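Local atomic coordinates of 5'-Methylthioadenosine Nucleosidase (PDB entry 2H8G), a protein that belongs to the phosphorylase superfamily of alpha/beta proteins, forms an assembly of two chains and holds adenine in a pocket. Residues 75-80 with 96-101; 134-139 with 205-210; 110-115 with 253-258. One frame throughout, in Å; residues are numbered along the deposited sequence.

Interaction 1: 75-80 with 96-101; sequences NVVCPG and SLITFA
Ile98 of helix 92-106 meets Val77, Cys78 and Pro79 at the end of strand 72-78. It is the one helix residue of 96-101 that reaches the strand. At the start of the segment, Ser96 O accepts the helix hydrogen bond of Phe100 N at 3.0 Å. Ser96 also packs on Ser96 of the second subunit, and Leu97 on Phe100 of that subunit. The next residue, Ile98, points at the strand. CG1 lies between the backbone N and the carbonyl carbon (chi1 66°), and CD1 is extended beyond it (chi2 177°). This carries the methyl to the corner where the strand turns into loop. CD1 lies 3.6 Å from Pro79 CD and 3.7 Å from Pro79 N. It is also 4.0 Å from Val77 O and 4.1 Å from Cys78 C. The other branch, CG2, sits 4.0 Å from Pro79 CA. Ile98 thus touches the proline with both branches. Val77 adds a looser contact, CG2 to Ile98 CD1 at 4.3 Å. Cys78 turns its side chain away and offers only backbone. The helix connects two parallel strands, 72-78 and 110-119, with strand 28-32 lying between them in the sheet. This is a beta-alpha-beta crossover. Thr99, next along, faces away from strand 72-78. It packs on Val32 of strand 28-32 and hydrogen-bonds Ala95 O through OG1. Further on, the ring of Phe100 meets that of Trp62 of the second subunit. Ala101 N hydrogen-bonds Leu97 O at 2.9 Å.

Interaction 2: 134-139 with 205-210; sequences SDVVFH and AVAYVA
Val136 and Ala207 make the closest apolar contact here, Val136 CG1 to Ala207 CB at 3.6 Å. Both residues direct their side chains at the opposing segment. Val136 CG1 is held between the backbone N and the carbonyl carbon (chi1 63°), and this branch does the touching. The second apolar pair is looser, with Phe138 CZ 4.3 Å from Ala205 CB. The alanine side chains are short, which is consistent with the close approach of the backbones, Val136 CA to Ala207 CA at 7.6 Å.

Phe138 also meets backbone. Its CZ lies 3.7 Å from Ala205 N and 3.9 Å from Ala205 CA, and the approach of Ala205 N to the ring is oblique. The ring thus ends against the main chain of the helix. The ring also has a cation-pi partner, Arg141.

No hydrogen bond joins the two segments.

Helix 203-212 packs against strand 130-138 through Ala204, Ala205 and Ala207. It also meets helix 92-106, where Val206 and Val209 touch Thr99. Ala205 and Tyr208 further pack on Val93 of the second subunit, so this helix joins the sheet to the dimer interface.

Interaction 3: 110-115 with 253-258; sequences IIINAG and TKVINF
Ile112 and Val255 meet end to end across the gap between strand and helix, methyl against methyl. Ile112 CD1 stands 4.1 Å from Val255 CG1. Their backbones stay well apart, with Ile112 CA to Val255 CA at 9.7 Å, so the side chains span the gap. Ile112 CG1 is anti to its carbonyl carbon (chi1 -59°), and CD1 is extended beyond it (chi2 177°). This sends one long branch straight out from the strand. Val255 answers with CG1, the methyl that lies opposite its own backbone N.

Ile256 comes in from a second direction. Its bond from the backbone does not aim at the strand, but the bent chain (chi2 -57°) brings CD1 to 4.5 Å from Ile112 CD1. The methyl of Ile112 thus faces two neighbouring helix residues, Val255 more closely than Ile256.

The contact joins strand 110-119 to the long C-terminal helix 233-259. Side chains alternate along the strand, so Ile111 and Asn113 point to the other face of the sheet. Neighbours fill in around the three touching residues. Leu220 of strand 217-226 touches both Ile112 and Val255, and Phe31 of strand 28-32 touches both Ile112 and Ile256.

All three side chains are buried and aliphatic, and only carbon atoms meet. No hydrogen bond or salt bridge crosses between the segments. The pairing therefore rests on dispersion and on the burial of methyl groups. Such contacts have little directional preference, so the fit depends on the shapes of the branches.

In the fold
From the N terminus, strand 72-78 comes first. Interaction 1 closes the short loop to helix 92-106. The chain then enters strand 110-119, where interaction 3 opens, and strand 130-138, where interaction 2 opens. Interaction 2 closes at helix 203-212, and interaction 3 closes last, at helix 233-259. Interaction 2 therefore falls within the span of interaction 3, interaction 1 precedes both, and none cross. All three reach one mixed sheet. Helices 92-106 and 203-212 pack together. Both also touch Ile111 of strand 110-119, one with Thr99 and the other with Ala210. Helix 233-259 packs on the other face of that strand. Interactions 1 and 2 also touch the second subunit.

Interaction 1: 75-80 with 96-101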
ATOM      1  N   ASN A  75     -15.683 -15.938   2.793  1.00 28.61           N
ATOM      2  CA  ASN A  75     -14.359 -15.786   3.364  1.00 28.71           C
ATOM      3  C   ASN A  75     -14.249 -14.357   3.878  1.00 27.66           C
ATOM      4  O   ASN A  75     -14.701 -13.420   3.224  1.00 29.75           O
ATOM      5  CB  ASN A  75     -13.282 -16.044   2.303  1.00 29.55           C
ATOM      6  CG  ASN A  75     -13.224 -17.499   1.871  1.00 31.75           C
ATOM      7  OD1 ASN A  75     -13.299 -17.811   0.681  1.00 35.06           O
ATOM      8  ND2 ASN A  75     -13.083 -18.397   2.838  1.00 33.36           N
ATOM      9  N   VAL A  76     -13.687 -14.196   5.068  1.00 26.74           N
ATOM     10  CA  VAL A  76     -13.497 -12.870   5.647  1.00 25.54           C
ATOM     11  C   VAL A  76     -12.022 -12.768   6.006  1.00 25.62           C
ATOM     12  O   VAL A  76     -11.505 -13.594   6.757  1.00 24.90           O
ATOM     13  CB  VAL A  76     -14.341 -12.671   6.926  1.00 26.99           C
ATOM     14  CG1 VAL A  76     -14.060 -11.297   7.524  1.00 27.18           C
ATOM     15  CG2 VAL A  76     -15.818 -12.804   6.597  1.00 27.01           C
ATOM     16  N   VAL A  77     -11.341 -11.765   5.465  1.00 22.36           N
ATOM     17  CA  VAL A  77      -9.922 -11.600   5.738  1.00 22.67           C
ATOM     18  C   VAL A  77      -9.618 -10.263   6.396  1.00 22.11           C
ATOM     19  O   VAL A  77     -10.155  -9.225   6.004  1.00 20.89           O
ATOM     20  CB  VAL A  77      -9.093 -11.744   4.447  1.00 22.51           C
ATOM     21  CG1 VAL A  77      -9.345 -13.108   3.833  1.00 25.60           C
ATOM     22  CG2 VAL A  77      -9.456 -10.646   3.459  1.00 24.54           C
ATOM     23  N   CYS A  78      -8.758 -10.309   7.411  1.00 21.47           N
ATOM     24  CA  CYS A  78      -8.358  -9.125   8.162  1.00 21.07           C
ATOM     25  C   CYS A  78      -6.841  -9.098   8.264  1.00 22.08           C
ATOM     26  O   CYS A  78      -6.209 -10.148   8.390  1.00 21.31           O
ATOM     27  CB  CYS A  78      -8.940  -9.173   9.575  1.00 21.72           C
ATOM     28  SG  CYS A  78     -10.725  -9.372   9.651  1.00 25.76           S
ATOM     29  N   PRO A  79      -6.238  -7.898   8.226  1.00 20.64           N
ATOM     30  CA  PRO A  79      -4.782  -7.751   8.317  1.00 23.80           C
ATOM     31  C   PRO A  79      -4.228  -8.235   9.657  1.00 25.03           C
ATOM     32  O   PRO A  79      -3.040  -8.538   9.774  1.00 26.14           O
ATOM     33  CB  PRO A  79      -4.571  -6.254   8.088  1.00 24.81           C
ATOM     34  CG  PRO A  79      -5.827  -5.648   8.628  1.00 25.34           C
ATOM     35  CD  PRO A  79      -6.889  -6.581   8.092  1.00 22.37           C
ATOM     36  N   GLY A  80      -5.095  -8.296  10.662  1.00 24.55           N
ATOM     37  CA  GLY A  80      -4.685  -8.771  11.972  1.00 25.53           C
ATOM     38  C   GLY A  80      -3.908  -7.796  12.830  1.00 26.17           C
ATOM     39  O   GLY A  80      -3.772  -6.615  12.505  1.00 25.68           O
ATOM     40  N   SER A  96      -4.023  -3.544   0.829  1.00 16.47           N
ATOM     41  CA  SER A  96      -3.676  -3.937  -0.527  1.00 17.58           C
ATOM     42  C   SER A  96      -3.059  -5.328  -0.532  1.00 17.23           C
ATOM     43  O   SER A  96      -3.343  -6.130  -1.420  1.00 17.04           O
ATOM     44  CB  SER A  96      -2.711  -2.918  -1.160  1.00 18.49           C
ATOM     45  OG  SER A  96      -1.390  -3.033  -0.660  1.00 22.72           O
ATOM     46  N   LEU A  97      -2.233  -5.620   0.471  1.00 16.12           N
ATOM     47  CA  LEU A  97      -1.576  -6.924   0.558  1.00 17.51           C
ATOM     48  C   LEU A  97      -2.556  -8.069   0.793  1.00 17.49           C
ATOM     49  O   LEU A  97      -2.489  -9.092   0.108  1.00 17.66           O
ATOM     50  CB  LEU A  97      -0.521  -6.919   1.665  1.00 17.44           C
ATOM     51  CG  LEU A  97       0.676  -5.993   1.453  1.00 18.84           C
ATOM     52  CD1 LEU A  97       1.470  -5.885   2.739  1.00 19.95           C
ATOM     53  CD2 LEU A  97       1.542  -6.527   0.324  1.00 20.74           C
ATOM     54  N   ILE A  98      -3.471  -7.914   1.746  1.00 18.55           N
ATOM     55  CA  ILE A  98      -4.417  -8.997   1.998  1.00 19.34           C
ATOM     56  C   ILE A  98      -5.413  -9.156   0.856  1.00 19.56           C
ATOM     57  O   ILE A  98      -5.897 -10.255   0.598  1.00 18.88           O
ATOM     58  CB  ILE A  98      -5.169  -8.819   3.342  1.00 21.23           C
ATOM     59  CG1 ILE A  98      -6.082  -7.592   3.306  1.00 19.29           C
ATOM     60  CG2 ILE A  98      -4.161  -8.703   4.472  1.00 23.59           C
ATOM     61  CD1 ILE A  98      -6.895  -7.412   4.576  1.00 27.10           C
ATOM     62  N   THR A  99      -5.715  -8.066   0.157  1.00 17.01           N
ATOM     63  CA  THR A  99      -6.627  -8.152  -0.976  1.00 17.12           C
ATOM     64  C   THR A  99      -5.930  -8.947  -2.084  1.00 18.21           C
ATOM     65  O   THR A  99      -6.524  -9.845  -2.687  1.00 18.55           O
ATOM     66  CB  THR A  99      -6.999  -6.754  -1.516  1.00 17.72           C
ATOM     67  OG1 THR A  99      -7.664  -6.010  -0.491  1.00 17.98           O
ATOM     68  CG2 THR A  99      -7.922  -6.877  -2.718  1.00 17.71           C
ATOM     69  N   PHE A 100      -4.663  -8.623  -2.329  1.00 17.35           N
ATOM     70  CA  PHE A 100      -3.882  -9.302  -3.353  1.00 17.97           C
ATOM     71  C   PHE A 100      -3.736 -10.789  -3.036  1.00 18.40           C
ATOM     72  O   PHE A 100      -4.029 -11.640  -3.874  1.00 20.17           O
ATOM     73  CB  PHE A 100      -2.492  -8.669  -3.458  1.00 18.24           C
ATOM     74  CG  PHE A 100      -1.583  -9.359  -4.434  1.00 18.24           C
ATOM     75  CD1 PHE A 100      -1.750  -9.188  -5.805  1.00 20.57           C
ATOM     76  CD2 PHE A 100      -0.571 -10.199  -3.983  1.00 21.49           C
ATOM     77  CE1 PHE A 100      -0.919  -9.849  -6.713  1.00 21.05           C
ATOM     78  CE2 PHE A 100       0.263 -10.863  -4.881  1.00 23.50           C
ATOM     79  CZ  PHE A 100       0.087 -10.686  -6.245  1.00 21.10           C
ATOM     80  N   ALA A 101      -3.291 -11.100  -1.822  1.00 20.01           N
ATOM     81  CA  ALA A 101      -3.094 -12.493  -1.427  1.00 19.74           C
ATOM     82  C   ALA A 101      -4.399 -13.290  -1.405  1.00 20.88           C
ATOM     83  O   ALA A 101      -4.428 -14.452  -1.822  1.00 22.44           O
ATOM     84  CB  ALA A 101      -2.410 -12.553  -0.061  1.00 20.14           C
TER

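Interaction 2: 134-139 with 205-210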
ATOM      1  N   SER A 134     -20.029   4.478  -4.878  1.00 20.10           N
ATOM      2  CA  SER A 134     -20.123   4.590  -6.336  1.00 21.81           C
ATOM      3  C   SER A 134     -18.736   4.474  -6.972  1.00 20.94           C
ATOM      4  O   SER A 134     -18.507   3.630  -7.838  1.00 21.62           O
ATOM      5  CB  SER A 134     -20.766   5.927  -6.726  1.00 22.47           C
ATOM      6  OG  SER A 134     -20.121   7.023  -6.100  1.00 27.11           O
ATOM      7  N   ASP A 135     -17.824   5.344  -6.552  1.00 22.22           N
ATOM      8  CA  ASP A 135     -16.448   5.309  -7.033  1.00 21.59           C
ATOM      9  C   ASP A 135     -15.539   5.714  -5.887  1.00 19.80           C
ATOM     10  O   ASP A 135     -16.005   6.200  -4.856  1.00 17.58           O
ATOM     11  CB  ASP A 135     -16.230   6.217  -8.256  1.00 24.03           C
ATOM     12  CG  ASP A 135     -16.728   7.630  -8.049  1.00 26.18           C
ATOM     13  OD1 ASP A 135     -16.809   8.086  -6.892  1.00 29.87           O
ATOM     14  OD2 ASP A 135     -17.021   8.296  -9.064  1.00 31.22           O
ATOM     15  N   VAL A 136     -14.242   5.511  -6.069  1.00 17.96           N
ATOM     16  CA  VAL A 136     -13.289   5.800  -5.015  1.00 16.85           C
ATOM     17  C   VAL A 136     -12.039   6.498  -5.532  1.00 18.16           C
ATOM     18  O   VAL A 136     -11.627   6.293  -6.668  1.00 18.44           O
ATOM     19  CB  VAL A 136     -12.899   4.484  -4.305  1.00 19.02           C
ATOM     20  CG1 VAL A 136     -12.194   3.549  -5.289  1.00 18.71           C
ATOM     21  CG2 VAL A 136     -12.042   4.776  -3.093  1.00 19.01           C
ATOM     22  N   VAL A 137     -11.456   7.335  -4.684  1.00 15.86           N
ATOM     23  CA  VAL A 137     -10.248   8.078  -5.013  1.00 16.96           C
ATOM     24  C   VAL A 137      -9.356   8.176  -3.781  1.00 15.34           C
ATOM     25  O   VAL A 137      -9.790   7.846  -2.672  1.00 16.48           O
ATOM     26  CB  VAL A 137     -10.576   9.534  -5.450  1.00 18.93           C
ATOM     27  CG1 VAL A 137     -11.408   9.529  -6.716  1.00 19.01           C
ATOM     28  CG2 VAL A 137     -11.319  10.265  -4.336  1.00 18.29           C
ATOM     29  N   PHE A 138      -8.112   8.609  -3.991  1.00 16.51           N
ATOM     30  CA  PHE A 138      -7.160   8.852  -2.896  1.00 16.81           C
ATOM     31  C   PHE A 138      -7.071  10.370  -2.755  1.00 17.94           C
ATOM     32  O   PHE A 138      -7.118  11.080  -3.760  1.00 18.65           O
ATOM     33  CB  PHE A 138      -5.731   8.400  -3.223  1.00 16.87           C
ATOM     34  CG  PHE A 138      -5.521   6.914  -3.243  1.00 16.38           C
ATOM     35  CD1 PHE A 138      -5.635   6.204  -4.428  1.00 16.77           C
ATOM     36  CD2 PHE A 138      -5.137   6.236  -2.091  1.00 17.64           C
ATOM     37  CE1 PHE A 138      -5.361   4.838  -4.473  1.00 17.96           C
ATOM     38  CE2 PHE A 138      -4.863   4.871  -2.123  1.00 17.84           C
ATOM     39  CZ  PHE A 138      -4.971   4.172  -3.314  1.00 19.94           C
ATOM     40  N   HIS A 139      -6.926  10.869  -1.532  1.00 15.97           N
ATOM     41  CA  HIS A 139      -6.770  12.311  -1.339  1.00 17.31           C
ATOM     42  C   HIS A 139      -5.383  12.674  -0.812  1.00 17.72           C
ATOM     43  O   HIS A 139      -5.067  13.855  -0.682  1.00 19.64           O
ATOM     44  CB  HIS A 139      -7.843  12.887  -0.399  1.00 16.54           C
ATOM     45  CG  HIS A 139      -7.994  12.150   0.897  1.00 16.92           C
ATOM     46  ND1 HIS A 139      -7.113  12.282   1.951  1.00 20.21           N
ATOM     47  CD2 HIS A 139      -8.943  11.278   1.307  1.00 13.05           C
ATOM     48  CE1 HIS A 139      -7.518  11.521   2.956  1.00 15.51           C
ATOM     49  NE2 HIS A 139      -8.625  10.902   2.590  1.00 19.61           N
ATOM     50  N   ALA A 205      -7.242   1.569  -2.124  1.00 15.78           N
ATOM     51  CA  ALA A 205      -6.162   0.605  -2.291  1.00 14.88           C
ATOM     52  C   ALA A 205      -6.760  -0.759  -2.611  1.00 14.93           C
ATOM     53  O   ALA A 205      -6.225  -1.506  -3.432  1.00 15.69           O
ATOM     54  CB  ALA A 205      -5.315   0.532  -1.024  1.00 16.68           C
ATOM     55  N   VAL A 206      -7.869  -1.090  -1.956  1.00 15.31           N
ATOM     56  CA  VAL A 206      -8.528  -2.362  -2.227  1.00 15.48           C
ATOM     57  C   VAL A 206      -9.006  -2.332  -3.680  1.00 16.38           C
ATOM     58  O   VAL A 206      -8.877  -3.324  -4.404  1.00 17.04           O
ATOM     59  CB  VAL A 206      -9.739  -2.587  -1.291  1.00 15.51           C
ATOM     60  CG1 VAL A 206     -10.450  -3.893  -1.654  1.00 17.39           C
ATOM     61  CG2 VAL A 206      -9.267  -2.638   0.163  1.00 16.93           C
ATOM     62  N   ALA A 207      -9.548  -1.192  -4.109  1.00 16.98           N
ATOM     63  CA  ALA A 207     -10.033  -1.055  -5.484  1.00 15.46           C
ATOM     64  C   ALA A 207      -8.878  -1.151  -6.475  1.00 14.98           C
ATOM     65  O   ALA A 207      -9.030  -1.724  -7.556  1.00 17.91           O
ATOM     66  CB  ALA A 207     -10.769   0.274  -5.657  1.00 16.34           C
ATOM     67  N   TYR A 208      -7.724  -0.595  -6.114  1.00 14.77           N
ATOM     68  CA  TYR A 208      -6.555  -0.657  -6.985  1.00 15.84           C
ATOM     69  C   TYR A 208      -6.181  -2.115  -7.269  1.00 17.03           C
ATOM     70  O   TYR A 208      -5.999  -2.510  -8.420  1.00 17.03           O
ATOM     71  CB  TYR A 208      -5.368   0.061  -6.337  1.00 16.45           C
ATOM     72  CG  TYR A 208      -4.110  -0.015  -7.164  1.00 17.33           C
ATOM     73  CD1 TYR A 208      -3.990   0.711  -8.348  1.00 19.23           C
ATOM     74  CD2 TYR A 208      -3.060  -0.850  -6.794  1.00 17.98           C
ATOM     75  CE1 TYR A 208      -2.859   0.606  -9.142  1.00 20.83           C
ATOM     76  CE2 TYR A 208      -1.918  -0.964  -7.586  1.00 18.74           C
ATOM     77  CZ  TYR A 208      -1.830  -0.232  -8.758  1.00 19.50           C
ATOM     78  OH  TYR A 208      -0.713  -0.328  -9.552  1.00 21.29           O
ATOM     79  N   VAL A 209      -6.076  -2.921  -6.215  1.00 16.09           N
ATOM     80  CA  VAL A 209      -5.711  -4.324  -6.367  1.00 17.25           C
ATOM     81  C   VAL A 209      -6.787  -5.118  -7.097  1.00 17.59           C
ATOM     82  O   VAL A 209      -6.475  -5.942  -7.961  1.00 17.53           O
ATOM     83  CB  VAL A 209      -5.450  -4.977  -4.992  1.00 16.94           C
ATOM     84  CG1 VAL A 209      -5.154  -6.469  -5.161  1.00 16.85           C
ATOM     85  CG2 VAL A 209      -4.292  -4.277  -4.312  1.00 18.43           C
ATOM     86  N   ALA A 210      -8.047  -4.873  -6.755  1.00 16.89           N
ATOM     87  CA  ALA A 210      -9.153  -5.576  -7.401  1.00 16.58           C
ATOM     88  C   ALA A 210      -9.128  -5.292  -8.898  1.00 17.92           C
ATOM     89  O   ALA A 210      -9.379  -6.184  -9.713  1.00 19.64           O
ATOM     90  CB  ALA A 210     -10.483  -5.138  -6.798  1.00 17.90           C
TER

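Interaction 3: 110-115 with 253-258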
ATOM      1  N   ILE A 110     -16.340 -12.062  -6.234  1.00 23.20           N
ATOM      2  CA  ILE A 110     -16.528 -10.656  -5.915  1.00 21.86           C
ATOM      3  C   ILE A 110     -15.933 -10.354  -4.549  1.00 21.74           C
ATOM      4  O   ILE A 110     -15.909 -11.214  -3.667  1.00 21.87           O
ATOM      5  CB  ILE A 110     -18.040 -10.309  -5.928  1.00 22.88           C
ATOM      6  CG1 ILE A 110     -18.258  -8.814  -5.675  1.00 23.57           C
ATOM      7  CG2 ILE A 110     -18.771 -11.153  -4.898  1.00 24.57           C
ATOM      8  CD1 ILE A 110     -19.672  -8.346  -6.030  1.00 24.52           C
ATOM      9  N   ILE A 111     -15.438  -9.130  -4.383  1.00 20.22           N
ATOM     10  CA  ILE A 111     -14.844  -8.705  -3.123  1.00 20.17           C
ATOM     11  C   ILE A 111     -15.717  -7.626  -2.504  1.00 19.39           C
ATOM     12  O   ILE A 111     -16.235  -6.766  -3.205  1.00 18.55           O
ATOM     13  CB  ILE A 111     -13.443  -8.099  -3.345  1.00 20.10           C
ATOM     14  CG1 ILE A 111     -12.496  -9.158  -3.903  1.00 22.69           C
ATOM     15  CG2 ILE A 111     -12.904  -7.530  -2.035  1.00 21.85           C
ATOM     16  CD1 ILE A 111     -11.223  -8.586  -4.470  1.00 27.60           C
ATOM     17  N   ILE A 112     -15.896  -7.687  -1.191  1.00 17.62           N
ATOM     18  CA  ILE A 112     -16.670  -6.669  -0.499  1.00 18.45           C
ATOM     19  C   ILE A 112     -15.768  -6.070   0.568  1.00 18.76           C
ATOM     20  O   ILE A 112     -15.317  -6.777   1.466  1.00 18.21           O
ATOM     21  CB  ILE A 112     -17.916  -7.239   0.221  1.00 18.79           C
ATOM     22  CG1 ILE A 112     -18.846  -7.924  -0.782  1.00 20.66           C
ATOM     23  CG2 ILE A 112     -18.651  -6.105   0.943  1.00 19.22           C
ATOM     24  CD1 ILE A 112     -20.059  -8.573  -0.139  1.00 22.36           C
ATOM     25  N   ASN A 113     -15.475  -4.780   0.446  1.00 16.68           N
ATOM     26  CA  ASN A 113     -14.658  -4.084   1.437  1.00 16.73           C
ATOM     27  C   ASN A 113     -15.678  -3.443   2.374  1.00 16.53           C
ATOM     28  O   ASN A 113     -16.356  -2.493   2.004  1.00 16.78           O
ATOM     29  CB  ASN A 113     -13.802  -3.001   0.763  1.00 16.99           C
ATOM     30  CG  ASN A 113     -13.019  -2.161   1.763  1.00 16.81           C
ATOM     31  OD1 ASN A 113     -12.801  -0.965   1.543  1.00 17.76           O
ATOM     32  ND2 ASN A 113     -12.575  -2.783   2.855  1.00 17.92           N
ATOM     33  N   ALA A 114     -15.810  -3.992   3.577  1.00 16.70           N
ATOM     34  CA  ALA A 114     -16.770  -3.467   4.542  1.00 16.26           C
ATOM     35  C   ALA A 114     -16.036  -2.874   5.727  1.00 16.05           C
ATOM     36  O   ALA A 114     -15.077  -3.458   6.225  1.00 17.33           O
ATOM     37  CB  ALA A 114     -17.705  -4.588   5.007  1.00 17.27           C
ATOM     38  N   GLY A 115     -16.481  -1.705   6.176  1.00 15.14           N
ATOM     39  CA  GLY A 115     -15.839  -1.081   7.314  1.00 16.93           C
ATOM     40  C   GLY A 115     -16.462   0.248   7.672  1.00 16.92           C
ATOM     41  O   GLY A 115     -17.388   0.716   7.004  1.00 17.35           O
ATOM     42  N   THR A 253     -25.213  -8.584   6.092  1.00 23.36           N
ATOM     43  CA  THR A 253     -26.008  -9.805   6.072  1.00 24.47           C
ATOM     44  C   THR A 253     -27.053  -9.745   4.967  1.00 24.14           C
ATOM     45  O   THR A 253     -27.266 -10.725   4.254  1.00 24.22           O
ATOM     46  CB  THR A 253     -26.700 -10.035   7.421  1.00 26.20           C
ATOM     47  OG1 THR A 253     -25.706 -10.230   8.434  1.00 28.37           O
ATOM     48  CG2 THR A 253     -27.600 -11.259   7.358  1.00 28.07           C
ATOM     49  N   LYS A 254     -27.703  -8.594   4.820  1.00 23.77           N
ATOM     50  CA  LYS A 254     -28.709  -8.435   3.779  1.00 24.28           C
ATOM     51  C   LYS A 254     -28.059  -8.522   2.403  1.00 23.45           C
ATOM     52  O   LYS A 254     -28.650  -9.033   1.457  1.00 25.32           O
ATOM     53  CB  LYS A 254     -29.428  -7.094   3.928  1.00 24.96           C
ATOM     54  CG  LYS A 254     -30.319  -7.011   5.152  1.00 29.23           C
ATOM     55  CD  LYS A 254     -30.999  -5.658   5.237  1.00 31.91           C
ATOM     56  CE  LYS A 254     -31.898  -5.572   6.459  1.00 34.87           C
ATOM     57  NZ  LYS A 254     -32.993  -6.579   6.396  1.00 38.93           N
ATOM     58  N   VAL A 255     -26.834  -8.027   2.293  1.00 22.54           N
ATOM     59  CA  VAL A 255     -26.129  -8.070   1.023  1.00 22.67           C
ATOM     60  C   VAL A 255     -25.795  -9.516   0.665  1.00 22.51           C
ATOM     61  O   VAL A 255     -25.973  -9.939  -0.477  1.00 23.49           O
ATOM     62  CB  VAL A 255     -24.839  -7.218   1.080  1.00 21.65           C
ATOM     63  CG1 VAL A 255     -23.979  -7.486  -0.144  1.00 22.73           C
ATOM     64  CG2 VAL A 255     -25.207  -5.734   1.146  1.00 22.36           C
ATOM     65  N   ILE A 256     -25.322 -10.279   1.646  1.00 23.57           N
ATOM     66  CA  ILE A 256     -24.984 -11.677   1.411  1.00 24.82           C
ATOM     67  C   ILE A 256     -26.208 -12.467   0.958  1.00 25.91           C
ATOM     68  O   ILE A 256     -26.140 -13.230  -0.007  1.00 25.47           O
ATOM     69  CB  ILE A 256     -24.388 -12.331   2.679  1.00 25.43           C
ATOM     70  CG1 ILE A 256     -22.944 -11.862   2.863  1.00 27.51           C
ATOM     71  CG2 ILE A 256     -24.437 -13.848   2.568  1.00 26.59           C
ATOM     72  CD1 ILE A 256     -22.054 -12.160   1.668  1.00 30.42           C
ATOM     73  N   ASN A 257     -27.329 -12.276   1.643  1.00 26.46           N
ATOM     74  CA  ASN A 257     -28.545 -12.990   1.277  1.00 28.02           C
ATOM     75  C   ASN A 257     -29.085 -12.565  -0.084  1.00 28.57           C
ATOM     76  O   ASN A 257     -29.768 -13.338  -0.756  1.00 29.52           O
ATOM     77  CB  ASN A 257     -29.611 -12.814   2.358  1.00 30.03           C
ATOM     78  CG  ASN A 257     -29.377 -13.723   3.548  1.00 34.14           C
ATOM     79  OD1 ASN A 257     -29.296 -14.945   3.401  1.00 37.41           O
ATOM     80  ND2 ASN A 257     -29.266 -13.137   4.734  1.00 36.02           N
ATOM     81  N   PHE A 258     -28.769 -11.341  -0.498  1.00 27.27           N
ATOM     82  CA  PHE A 258     -29.214 -10.846  -1.797  1.00 26.67           C
ATOM     83  C   PHE A 258     -28.377 -11.484  -2.902  1.00 27.68           C
ATOM     84  O   PHE A 258     -28.905 -11.929  -3.923  1.00 27.68           O
ATOM     85  CB  PHE A 258     -29.057  -9.329  -1.879  1.00 26.58           C
ATOM     86  CG  PHE A 258     -29.487  -8.750  -3.196  1.00 26.56           C
ATOM     87  CD1 PHE A 258     -30.830  -8.499  -3.455  1.00 26.64           C
ATOM     88  CD2 PHE A 258     -28.550  -8.472  -4.185  1.00 27.39           C
ATOM     89  CE1 PHE A 258     -31.234  -7.978  -4.680  1.00 28.09           C
ATOM     90  CE2 PHE A 258     -28.945  -7.952  -5.416  1.00 28.11           C
ATOM     91  CZ  PHE A 258     -30.290  -7.704  -5.663  1.00 28.30           C
TER